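Local atomic coordinates of alpha-galactosidase (Lactobacillus brevis, PDB entry 3MI6), a protein that probably hydrolyses terminal, non-reducing alpha-D-galactose residues of alpha-D-galactosides, including galactose oligosaccharides, galactomannans and galactolipids, as a member of glycoside hydrolase family 36. Residues 198-203 with 547-552; 479-484 with 527-532; 552-557 with 584-589; 572-577 with 595-600. All blocks are in the same frame, centred on the assembly; numbering follows the deposited sequence.

Contact 1. Residues 198-203 with 547-552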
loop_
_atom_site.group_PDB
_atom_site.type_symbol
_atom_site.label_atom_id
_atom_site.label_comp_id
_atom_site.label_asym_id
_atom_site.label_seq_id
_atom_site.Cartn_x
_atom_site.Cartn_y
_atom_site.Cartn_z
ATOM N N GLY D 198 2.229 8.977 21.248
ATOM C CA GLY D 198 1.005 8.662 21.946
ATOM C C GLY D 198 0.556 9.776 22.847
ATOM O O GLY D 198 0.466 10.942 22.433
ATOM N N THR D 199 0.302 9.405 24.098
ATOM C CA THR D 199 -0.130 10.328 25.124
ATOM C C THR D 199 -0.367 9.602 26.453
ATOM O O THR D 199 -0.106 8.406 26.591
ATOM C CB THR D 199 -1.416 11.084 24.710
ATOM O OG1 THR D 199 -1.689 12.118 25.668
ATOM C CG2 THR D 199 -2.618 10.124 24.616
ATOM N N TRP D 200 -0.858 10.332 27.444
ATOM C CA TRP D 200 -0.988 9.763 28.768
ATOM C C TRP D 200 -1.908 8.542 28.704
ATOM O O TRP D 200 -2.909 8.557 27.991
ATOM C CB TRP D 200 -1.472 10.827 29.764
ATOM C CG TRP D 200 -1.861 10.254 31.078
ATOM C CD1 TRP D 200 -1.080 10.122 32.193
ATOM C CD2 TRP D 200 -3.138 9.711 31.418
ATOM N NE1 TRP D 200 -1.803 9.543 33.217
ATOM C CE2 TRP D 200 -3.068 9.275 32.759
ATOM C CE3 TRP D 200 -4.340 9.556 30.719
ATOM C CZ2 TRP D 200 -4.146 8.693 33.405
ATOM C CZ3 TRP D 200 -5.400 8.981 31.359
ATOM C CH2 TRP D 200 -5.302 8.558 32.692
ATOM N N ALA D 201 -1.553 7.482 29.428
ATOM C CA ALA D 201 -2.325 6.240 29.416
ATOM C C ALA D 201 -2.309 5.483 28.062
ATOM O O ALA D 201 -2.961 4.456 27.925
ATOM C CB ALA D 201 -3.733 6.501 29.857
ATOM N N ARG D 202 -1.578 5.991 27.071
ATOM C CA ARG D 202 -1.333 5.247 25.831
ATOM C C ARG D 202 0.002 5.618 25.175
ATOM O O ARG D 202 0.052 5.923 23.998
ATOM C CB ARG D 202 -2.495 5.398 24.830
ATOM C CG ARG D 202 -3.332 6.625 25.027
ATOM C CD ARG D 202 -4.459 6.740 23.995
ATOM N NE ARG D 202 -3.952 7.384 22.787
ATOM C CZ ARG D 202 -4.406 8.519 22.258
ATOM N NH1 ARG D 202 -5.427 9.167 22.791
ATOM N NH2 ARG D 202 -3.833 8.988 21.157
ATOM N N GLU D 203 1.078 5.574 25.939
ATOM C CA GLU D 203 2.386 5.982 25.437
ATOM C C GLU D 203 2.974 5.088 24.338
ATOM O O GLU D 203 2.779 3.872 24.307
ATOM C CB GLU D 203 3.406 6.078 26.587
ATOM C CG GLU D 203 3.078 7.102 27.665
ATOM C CD GLU D 203 2.154 6.562 28.747
ATOM O OE1 GLU D 203 1.216 5.810 28.411
ATOM O OE2 GLU D 203 2.376 6.896 29.938
ATOM N N THR D 547 6.043 2.819 33.581
ATOM C CA THR D 547 5.889 2.894 32.127
ATOM C C THR D 547 4.653 3.650 31.649
ATOM O O THR D 547 4.729 4.462 30.732
ATOM C CB THR D 547 5.888 1.490 31.518
ATOM O OG1 THR D 547 6.849 0.691 32.213
ATOM C CG2 THR D 547 6.235 1.534 30.025
ATOM N N SER D 548 3.512 3.356 32.257
ATOM C CA SER D 548 2.276 4.063 31.953
ATOM C C SER D 548 1.368 4.045 33.171
ATOM O O SER D 548 1.384 3.092 33.936
ATOM C CB SER D 548 1.556 3.398 30.771
ATOM O OG SER D 548 0.383 4.114 30.421
ATOM N N ASP D 549 0.583 5.098 33.346
ATOM C CA ASP D 549 -0.491 5.079 34.321
ATOM C C ASP D 549 -1.559 4.084 33.909
ATOM O O ASP D 549 -2.315 3.580 34.744
ATOM C CB ASP D 549 -1.117 6.454 34.474
ATOM C CG ASP D 549 -0.594 7.186 35.676
ATOM O OD1 ASP D 549 -0.007 6.507 36.545
ATOM O OD2 ASP D 549 -0.763 8.435 35.742
ATOM N N ASP D 550 -1.632 3.814 32.614
ATOM C CA ASP D 550 -2.527 2.787 32.123
ATOM C C ASP D 550 -1.972 1.421 32.529
ATOM O O ASP D 550 -0.926 1.000 32.025
ATOM C CB ASP D 550 -2.670 2.883 30.605
ATOM C CG ASP D 550 -3.754 1.978 30.067
ATOM O OD1 ASP D 550 -4.111 0.980 30.733
ATOM O OD2 ASP D 550 -4.274 2.267 28.970
ATOM N N THR D 551 -2.678 0.747 33.442
ATOM C CA THR D 551 -2.294 -0.580 33.924
ATOM C C THR D 551 -3.269 -1.671 33.466
ATOM O O THR D 551 -3.299 -2.773 34.045
ATOM C CB THR D 551 -2.218 -0.618 35.469
ATOM O OG1 THR D 551 -3.514 -0.348 36.023
ATOM C CG2 THR D 551 -1.249 0.416 35.971
ATOM N N ASP D 552 -4.084 -1.361 32.452
ATOM C CA ASP D 552 -4.878 -2.394 31.800
ATOM C C ASP D 552 -3.996 -3.379 31.013
ATOM O O ASP D 552 -3.069 -2.957 30.311
ATOM C CB ASP D 552 -5.894 -1.789 30.844
ATOM C CG ASP D 552 -6.658 -2.862 30.073
ATOM O OD1 ASP D 552 -7.505 -3.538 30.685
ATOM O OD2 ASP D 552 -6.394 -3.050 28.867
HETATM O O HOH W 1 0.388 7.187 31.720
#
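The indole of Trp200 turns its N-H edge to the carboxylate of Asp549, an instance of two domains contributing to one predicted active site. NE1 of Trp200 donates to OD2 of Asp549 over 2.9 Å in a fairly straight bond that lies near the ring plane and meets the anti lone pair of the oxygen. The ring and carboxylate planes are steeply inclined, at 74°, and CB of Asp549 also sits close to the indole nitrogen. Having CG anti to the backbone N (chi1 170°) carries the start of the indole out toward this partner. CB of Ala201 lies over one face of the ring near its rim, and it also meets CB of Asp550 at 3.8 Å.

Deeper in, OG of Ser548 donates to OE1 of Glu203 at 2.8 Å, reaching the syn side of the carboxylate from 23° out of its plane. The same OG accepts from Asp550 N, closing an ST turn. A water joins the two loops from the middle: it accepts from Ala201 N and Asp549 N and donates to OE2 of Glu203 at 2.7 Å.

Trp200 is a predicted substrate-binding residue and Asp549 the predicted proton donor, whose OD1 is held by Trp546 NE1. Asn676 of the second subunit bonds to the carbonyl O of Trp200. The type II turn from Thr199 to Arg202 lies in the loop between strands 192-197 and 205-210 of the N-terminal antiparallel sheet, whereas residues 547-552 run from barrel strand 544-546 into helix 553-566.

Contact 2. Residues 479-484 with 527-532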
loop_
_atom_site.group_PDB
_atom_site.type_symbol
_atom_site.label_atom_id
_atom_site.label_comp_id
_atom_site.label_asym_id
_atom_site.label_seq_id
_atom_site.Cartn_x
_atom_site.Cartn_y
_atom_site.Cartn_z
ATOM N N ASP D 479 7.714 11.274 41.168
ATOM C CA ASP D 479 6.703 11.537 40.158
ATOM C C ASP D 479 6.804 12.981 39.647
ATOM O O ASP D 479 7.626 13.756 40.124
ATOM C CB ASP D 479 5.333 11.269 40.771
ATOM C CG ASP D 479 4.281 10.969 39.740
ATOM O OD1 ASP D 479 4.519 11.245 38.541
ATOM O OD2 ASP D 479 3.210 10.450 40.138
HETATM N N MSE D 480 5.965 13.334 38.677
HETATM C CA MSE D 480 6.001 14.648 38.034
HETATM C C MSE D 480 4.768 14.778 37.130
HETATM O O MSE D 480 4.757 14.249 36.012
HETATM C CB MSE D 480 7.297 14.807 37.233
HETATM C CG MSE D 480 7.672 16.244 36.918
HETATM SE SE MSE D 480 6.768 16.999 35.352
HETATM C CE MSE D 480 7.732 16.104 33.894
ATOM N N ASN D 481 3.748 15.494 37.611
ATOM C CA ASN D 481 2.386 15.368 37.094
ATOM C C ASN D 481 1.753 16.539 36.327
ATOM O O ASN D 481 0.550 16.535 36.088
ATOM C CB ASN D 481 1.442 14.966 38.228
ATOM C CG ASN D 481 1.606 13.518 38.636
ATOM O OD1 ASN D 481 1.791 13.201 39.820
ATOM N ND2 ASN D 481 1.553 12.626 37.655
ATOM N N ARG D 482 2.527 17.541 35.943
ATOM C CA ARG D 482 1.997 18.524 35.010
ATOM C C ARG D 482 3.085 19.077 34.108
ATOM O O ARG D 482 4.260 18.849 34.347
ATOM C CB ARG D 482 1.310 19.669 35.738
ATOM C CG ARG D 482 2.258 20.586 36.458
ATOM C CD ARG D 482 1.643 21.917 36.644
ATOM N NE ARG D 482 1.698 22.712 35.426
ATOM C CZ ARG D 482 1.159 23.923 35.315
ATOM N NH1 ARG D 482 0.522 24.457 36.350
ATOM N NH2 ARG D 482 1.246 24.604 34.179
ATOM N N TYR D 483 2.687 19.796 33.068
ATOM C CA TYR D 483 3.645 20.439 32.171
ATOM C C TYR D 483 3.756 21.942 32.471
ATOM O O TYR D 483 2.750 22.608 32.679
ATOM C CB TYR D 483 3.288 20.178 30.697
ATOM C CG TYR D 483 3.443 18.730 30.299
ATOM C CD1 TYR D 483 4.651 18.067 30.495
ATOM C CD2 TYR D 483 2.381 18.016 29.719
ATOM C CE1 TYR D 483 4.806 16.734 30.132
ATOM C CE2 TYR D 483 2.525 16.689 29.354
ATOM C CZ TYR D 483 3.744 16.046 29.563
ATOM O OH TYR D 483 3.915 14.713 29.208
ATOM N N ALA D 484 4.976 22.467 32.519
ATOM C CA ALA D 484 5.135 23.884 32.846
ATOM C C ALA D 484 4.455 24.788 31.817
ATOM O O ALA D 484 4.238 24.416 30.660
ATOM C CB ALA D 484 6.607 24.276 33.052
ATOM N N CYS D 527 9.156 8.639 37.426
ATOM C CA CYS D 527 7.741 8.684 37.084
ATOM C C CYS D 527 7.367 10.044 36.539
ATOM O O CYS D 527 7.989 11.036 36.880
ATOM C CB CYS D 527 6.892 8.360 38.315
ATOM S SG CYS D 527 5.130 8.124 37.990
ATOM N N ALA D 528 6.358 10.081 35.676
ATOM C CA ALA D 528 5.821 11.336 35.151
ATOM C C ALA D 528 4.412 11.092 34.632
ATOM O O ALA D 528 4.200 11.032 33.418
ATOM C CB ALA D 528 6.703 11.898 34.045
ATOM N N SER D 529 3.457 10.952 35.557
ATOM C CA SER D 529 2.090 10.596 35.200
ATOM C C SER D 529 2.132 9.312 34.379
ATOM O O SER D 529 1.416 9.166 33.385
ATOM C CB SER D 529 1.435 11.710 34.374
ATOM O OG SER D 529 0.945 12.747 35.192
ATOM N N GLY D 530 2.976 8.376 34.793
ATOM C CA GLY D 530 3.276 7.225 33.962
ATOM C C GLY D 530 4.513 7.541 33.162
ATOM O O GLY D 530 5.513 7.963 33.735
ATOM N N GLY D 531 4.455 7.378 31.847
ATOM C CA GLY D 531 5.664 7.452 31.037
ATOM C C GLY D 531 5.978 8.765 30.336
ATOM O O GLY D 531 6.454 8.768 29.208
ATOM N N GLY D 532 5.736 9.880 31.016
ATOM C CA GLY D 532 5.919 11.191 30.429
ATOM C C GLY D 532 7.362 11.671 30.419
ATOM O O GLY D 532 7.660 12.739 29.894
#
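OD1 of Asp479 accepts from Ser529 N across the contact, 3.2 Å away, in a nearly straight bond (170°) onto the syn lone pair. Met480 N, on the anti side of the same oxygen, is a doubtful second donor, modelled too close for its length to be trusted. CG of Asp479, anti to the backbone N (chi1 -157°), is set near SG of Cys527, which also comes to 3.2 Å from OD1 of Asp479. Trp412 NE1 bonds to OD2, so that each oxygen has a donor.

The two loops prolong neighbouring parallel strands of the barrel, 475-478 and 523-526, and the side chains of Asn481 and Ser529 lie against each other. Backbone atoms also meet, Ala528 CA offering a C-H to the carbonyl O of Met480 at 3.2 Å. CE of selenomethionine Met480 lies 4.3 Å from CB of Ala528. Further along, OH of Tyr483 passes 4.2 Å from Gly532 CA. His227 bridges the two loops from outside, pairing with OH of Tyr483 through ND1 and with the carbonyl O of Ser529 through NE2.

Asp479 is the predicted nucleophile, and Cys527 and Asn481 are predicted to bind substrate. Ser529 N on OD1 and Trp412 NE1 on OD2 would limit rotation of the carboxylate, consistent with the attack on the sugar's anomeric carbon expected in the double-displacement mechanism of this family.

Contact 3. Residues 552-557 with 584-589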
loop_
_atom_site.group_PDB
_atom_site.type_symbol
_atom_site.label_atom_id
_atom_site.label_comp_id
_atom_site.label_asym_id
_atom_site.label_seq_id
_atom_site.Cartn_x
_atom_site.Cartn_y
_atom_site.Cartn_z
ATOM N N ASP D 552 -4.084 -1.361 32.452
ATOM C CA ASP D 552 -4.878 -2.394 31.800
ATOM C C ASP D 552 -3.996 -3.379 31.013
ATOM O O ASP D 552 -3.069 -2.957 30.311
ATOM C CB ASP D 552 -5.894 -1.789 30.844
ATOM C CG ASP D 552 -6.658 -2.862 30.073
ATOM O OD1 ASP D 552 -7.505 -3.538 30.685
ATOM O OD2 ASP D 552 -6.394 -3.050 28.867
ATOM N N ALA D 553 -4.301 -4.677 31.110
ATOM C CA ALA D 553 -3.527 -5.709 30.406
ATOM C C ALA D 553 -3.453 -5.494 28.883
ATOM O O ALA D 553 -2.366 -5.465 28.303
ATOM C CB ALA D 553 -4.058 -7.096 30.721
ATOM N N ALA D 554 -4.603 -5.336 28.245
ATOM C CA ALA D 554 -4.644 -5.139 26.805
ATOM C C ALA D 554 -3.884 -3.896 26.353
ATOM O O ALA D 554 -3.123 -3.956 25.409
ATOM C CB ALA D 554 -6.084 -5.079 26.324
ATOM N N GLU D 555 -4.087 -2.766 27.019
ATOM C CA GLU D 555 -3.402 -1.538 26.645
ATOM C C GLU D 555 -1.885 -1.637 26.854
ATOM O O GLU D 555 -1.099 -1.100 26.063
ATOM C CB GLU D 555 -3.952 -0.359 27.445
ATOM C CG GLU D 555 -5.438 -0.121 27.278
ATOM C CD GLU D 555 -5.833 0.259 25.852
ATOM O OE1 GLU D 555 -5.014 0.866 25.120
ATOM O OE2 GLU D 555 -6.988 -0.035 25.471
ATOM N N ARG D 556 -1.474 -2.299 27.935
ATOM C CA ARG D 556 -0.056 -2.419 28.245
ATOM C C ARG D 556 0.670 -3.213 27.150
ATOM O O ARG D 556 1.767 -2.850 26.731
ATOM C CB ARG D 556 0.171 -3.041 29.629
ATOM C CG ARG D 556 -0.068 -2.115 30.801
ATOM C CD ARG D 556 0.881 -0.909 30.809
ATOM N NE ARG D 556 2.138 -1.165 31.500
ATOM C CZ ARG D 556 2.582 -0.476 32.545
ATOM N NH1 ARG D 556 1.881 0.523 33.038
ATOM N NH2 ARG D 556 3.735 -0.782 33.100
ATOM N N LEU D 557 0.061 -4.293 26.688
ATOM C CA LEU D 557 0.593 -5.000 25.542
ATOM C C LEU D 557 1.111 -3.993 24.519
ATOM O O LEU D 557 2.292 -4.008 24.155
ATOM C CB LEU D 557 -0.496 -5.854 24.905
ATOM C CG LEU D 557 -0.456 -7.380 25.011
ATOM C CD1 LEU D 557 0.604 -7.860 25.999
ATOM C CD2 LEU D 557 -1.855 -7.923 25.353
HETATM N N MSE D 584 -10.145 2.997 31.938
HETATM C CA MSE D 584 -10.956 2.828 30.725
HETATM C C MSE D 584 -11.949 1.666 30.682
HETATM O O MSE D 584 -12.604 1.457 29.662
HETATM C CB MSE D 584 -10.054 2.791 29.495
HETATM C CG MSE D 584 -8.716 2.142 29.758
HETATM SE SE MSE D 584 -8.862 0.205 29.666
HETATM C CE MSE D 584 -9.660 0.146 27.889
ATOM N N GLY D 585 -12.052 0.914 31.774
ATOM C CA GLY D 585 -13.207 0.064 32.017
ATOM C C GLY D 585 -13.122 -1.395 31.609
ATOM O O GLY D 585 -14.030 -2.186 31.911
ATOM N N ARG D 586 -12.050 -1.752 30.912
ATOM C CA ARG D 586 -11.884 -3.117 30.436
ATOM C C ARG D 586 -11.819 -4.096 31.615
ATOM O O ARG D 586 -11.376 -3.745 32.701
ATOM C CB ARG D 586 -10.634 -3.219 29.555
ATOM C CG ARG D 586 -10.205 -4.630 29.235
ATOM C CD ARG D 586 -9.415 -4.696 27.940
ATOM N NE ARG D 586 -10.016 -3.874 26.899
ATOM C CZ ARG D 586 -9.442 -2.794 26.349
ATOM N NH1 ARG D 586 -8.223 -2.387 26.720
ATOM N NH2 ARG D 586 -10.090 -2.116 25.406
ATOM N N ILE D 587 -12.303 -5.314 31.406
ATOM C CA ILE D 587 -12.202 -6.374 32.401
ATOM C C ILE D 587 -11.319 -7.425 31.784
ATOM O O ILE D 587 -11.430 -7.695 30.598
ATOM C CB ILE D 587 -13.571 -7.037 32.722
ATOM C CG1 ILE D 587 -14.571 -6.028 33.291
ATOM C CG2 ILE D 587 -13.393 -8.213 33.692
ATOM C CD1 ILE D 587 -15.948 -6.637 33.581
ATOM N N THR D 588 -10.469 -8.037 32.597
ATOM C CA THR D 588 -9.447 -8.946 32.110
ATOM C C THR D 588 -9.186 -10.037 33.132
ATOM O O THR D 588 -9.305 -9.804 34.319
ATOM C CB THR D 588 -8.160 -8.152 31.883
ATOM O OG1 THR D 588 -8.190 -7.563 30.568
ATOM C CG2 THR D 588 -6.973 -9.051 32.001
ATOM N N SER D 589 -8.822 -11.232 32.703
ATOM C CA SER D 589 -8.531 -12.270 33.700
ATOM C C SER D 589 -7.363 -11.866 34.593
ATOM O O SER D 589 -6.492 -11.094 34.185
ATOM C CB SER D 589 -8.207 -13.597 33.021
ATOM O OG SER D 589 -7.027 -13.472 32.255
#
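NH1 of Arg586 is shared by two carboxylates, Asp552 and Glu555, in a salt-bridge network built on the N-cap of helix 553-566 in the TIM barrel. NH1 of Arg586 reaches OE2 of Glu555 at 2.9 Å in an essentially straight bond of 179°, on the anti side of that carboxylate and in the guanidinium plane. The second bond, also 2.9 Å, runs from NH1 of Arg586 to OD2 of Asp552, which it meets from above the carboxylate plane, 52° out. OD2 of Asp552 is simultaneously the capping atom, accepting from Glu555 N at 3.0 Å; the arginine would be expected to offset the charge of the two carboxylates.

Around this core, CB of Ala554 lies 3.5 Å from NH1 of Arg586, and the selenium of Met584 rests against CB of Asp552, while its CE meets OE2 of Glu555 tip to tip. A bend at chi3 (-43°) turns NE of Arg586, and the guanidinium beyond it, past CB of Ala554.

A second subunit completes the shell: its Asp726 forms a salt bridge with NE of Arg586, and its His674 bonds to OE2 of Glu555. Toward helix 590-597 the contact becomes apolar, where CG2 of Thr588 touches CB of Ala553 at 3.7 Å.

Contact 4. Residues 572-577 with 595-600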
loop_
_atom_site.group_PDB
_atom_site.type_symbol
_atom_site.label_atom_id
_atom_site.label_comp_id
_atom_site.label_asym_id
_atom_site.label_seq_id
_atom_site.Cartn_x
_atom_site.Cartn_y
_atom_site.Cartn_z
HETATM N N MSE D 572 11.127 -1.151 32.671
HETATM C CA MSE D 572 9.679 -0.948 32.697
HETATM C C MSE D 572 8.985 -1.477 33.948
HETATM O O MSE D 572 8.798 -2.683 34.096
HETATM C CB MSE D 572 9.031 -1.639 31.500
HETATM C CG MSE D 572 9.179 -0.950 30.166
HETATM SE SE MSE D 572 8.510 -2.154 28.731
HETATM C CE MSE D 572 10.217 -2.823 27.991
ATOM N N GLY D 573 8.565 -0.587 34.836
ATOM C CA GLY D 573 7.699 -1.018 35.914
ATOM C C GLY D 573 6.384 -1.504 35.311
ATOM O O GLY D 573 5.952 -0.981 34.297
ATOM N N ALA D 574 5.760 -2.503 35.926
ATOM C CA ALA D 574 4.449 -2.972 35.498
ATOM C C ALA D 574 3.695 -3.571 36.675
ATOM O O ALA D 574 4.157 -4.526 37.272
ATOM C CB ALA D 574 4.595 -4.001 34.407
ATOM N N HIS D 575 2.536 -3.023 37.016
ATOM C CA HIS D 575 1.774 -3.566 38.139
ATOM C C HIS D 575 0.496 -4.290 37.686
ATOM O O HIS D 575 -0.182 -3.850 36.772
ATOM C CB HIS D 575 1.406 -2.468 39.142
ATOM C CG HIS D 575 2.570 -1.669 39.644
ATOM N ND1 HIS D 575 2.413 -0.471 40.314
ATOM C CD2 HIS D 575 3.904 -1.896 39.593
ATOM C CE1 HIS D 575 3.599 0.012 40.642
ATOM N NE2 HIS D 575 4.521 -0.834 40.220
ATOM N N VAL D 576 0.165 -5.396 38.339
ATOM C CA VAL D 576 -1.133 -6.025 38.149
ATOM C C VAL D 576 -2.188 -5.192 38.855
ATOM O O VAL D 576 -2.105 -4.993 40.065
ATOM C CB VAL D 576 -1.174 -7.426 38.768
ATOM C CG1 VAL D 576 -2.608 -7.950 38.800
ATOM C CG2 VAL D 576 -0.231 -8.378 38.018
ATOM N N SER D 577 -3.181 -4.704 38.112
ATOM C CA SER D 577 -4.165 -3.792 38.698
ATOM C C SER D 577 -5.567 -4.375 38.808
ATOM O O SER D 577 -5.829 -5.490 38.380
ATOM C CB SER D 577 -4.209 -2.471 37.940
ATOM O OG SER D 577 -4.782 -2.657 36.667
ATOM N N ALA D 595 0.338 -11.946 33.421
ATOM C CA ALA D 595 1.231 -12.415 32.355
ATOM C C ALA D 595 1.825 -11.318 31.470
ATOM O O ALA D 595 2.894 -11.487 30.914
ATOM C CB ALA D 595 0.532 -13.479 31.501
ATOM N N VAL D 596 1.123 -10.205 31.325
ATOM C CA VAL D 596 1.696 -9.014 30.694
ATOM C C VAL D 596 2.689 -8.312 31.642
ATOM O O VAL D 596 3.650 -7.714 31.203
ATOM C CB VAL D 596 0.588 -8.007 30.274
ATOM C CG1 VAL D 596 1.180 -6.793 29.610
ATOM C CG2 VAL D 596 -0.415 -8.665 29.335
ATOM N N ALA D 597 2.479 -8.408 32.947
ATOM C CA ALA D 597 3.350 -7.709 33.894
ATOM C C ALA D 597 4.654 -8.449 34.222
ATOM O O ALA D 597 5.609 -7.838 34.700
ATOM C CB ALA D 597 2.593 -7.330 35.176
ATOM N N PHE D 598 4.709 -9.751 33.969
ATOM C CA PHE D 598 5.963 -10.466 34.186
ATOM C C PHE D 598 7.070 -9.899 33.311
ATOM O O PHE D 598 8.225 -9.907 33.710
ATOM C CB PHE D 598 5.852 -11.953 33.879
ATOM C CG PHE D 598 4.877 -12.683 34.735
ATOM C CD1 PHE D 598 4.637 -12.281 36.030
ATOM C CD2 PHE D 598 4.206 -13.790 34.240
ATOM C CE1 PHE D 598 3.742 -12.960 36.807
ATOM C CE2 PHE D 598 3.315 -14.478 35.019
ATOM C CZ PHE D 598 3.079 -14.066 36.299
ATOM N N PHE D 599 6.736 -9.420 32.116
ATOM C CA PHE D 599 7.774 -8.971 31.189
ATOM C C PHE D 599 8.218 -7.530 31.469
ATOM O O PHE D 599 8.159 -6.629 30.621
ATOM C CB PHE D 599 7.347 -9.214 29.743
ATOM C CG PHE D 599 7.205 -10.668 29.416
ATOM C CD1 PHE D 599 6.073 -11.371 29.807
ATOM C CD2 PHE D 599 8.221 -11.349 28.750
ATOM C CE1 PHE D 599 5.934 -12.710 29.516
ATOM C CE2 PHE D 599 8.097 -12.683 28.450
ATOM C CZ PHE D 599 6.953 -13.373 28.832
ATOM N N GLY D 600 8.679 -7.351 32.696
ATOM C CA GLY D 600 9.134 -6.078 33.186
ATOM C C GLY D 600 9.381 -6.297 34.656
ATOM O O GLY D 600 9.752 -7.388 35.087
#
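No hydrogen bond crosses between Met572 to Val576 and Ala597 to Gly600; a strand and the chain running out of helix 590-597 meet through methyl groups and a bare backbone carbon. Gly600, without a side chain, brings its CA to 3.5 Å from the carbonyl O of Met572, a C-H···O contact. The chain reaches this point through an inverse gamma turn centred on Phe599.

The remaining contact gathers round one methyl group. CB of Ala597 lies 4.0 Å from CB of Ala574, and the small size of both residues lets their backbones approach to 5.1 Å between CA atoms. The carbonyl O of Ala574 sits 3.8 Å from that same CB of Ala597. From the next position along this face, Val576 contributes CG2, the branch anti to its carbonyl carbon, 4.1 Å from CB of Ala597.

This contact belongs to a beta-alpha-beta crossover, in which strand 572-576 leads through helix 590-597 to the parallel strand 601-604, the last of the eight barrel strands. Backbone bonds from Met572 and Ala574 to Asp601 tie strand 572-576 to strand 601-604. CB of His575 points away from the helix; its ND1 bonds to OE1 of Glu605, and its side chain lies about 5 Å from that of Lys477, a predicted substrate-binding residue. Phe599 leads away from the strand, meeting the rings of Trp654 and Phe633 and packing against strand 663-670.

Contacts 1 and 2 frame the predicted catalytic pair: OD2 of Asp479 lies 6.2 Å from OD1 of Asp549, a separation consistent with a retaining glycosidase. Their centres are about 11 Å apart, and Glu203 OE2 probably bonds to Gly531 N at 2.9 Å. Contact 3 begins at Asp552, where contact 1 ends, and Arg556 NH1 probably reaches back to Asp550 O at 3.0 Å. Contact 4 is about 13 Å from contact 1 and 12 Å from contact 3, centre to centre, and Thr547 OG1 probably hydrogen-bonds to Gly573 O at 2.8 Å. Contact 2 is remote from contact 3, about 22 Å between centres. Contacts 1 and 3 touch the second subunit, contacts 1 and 2 the third.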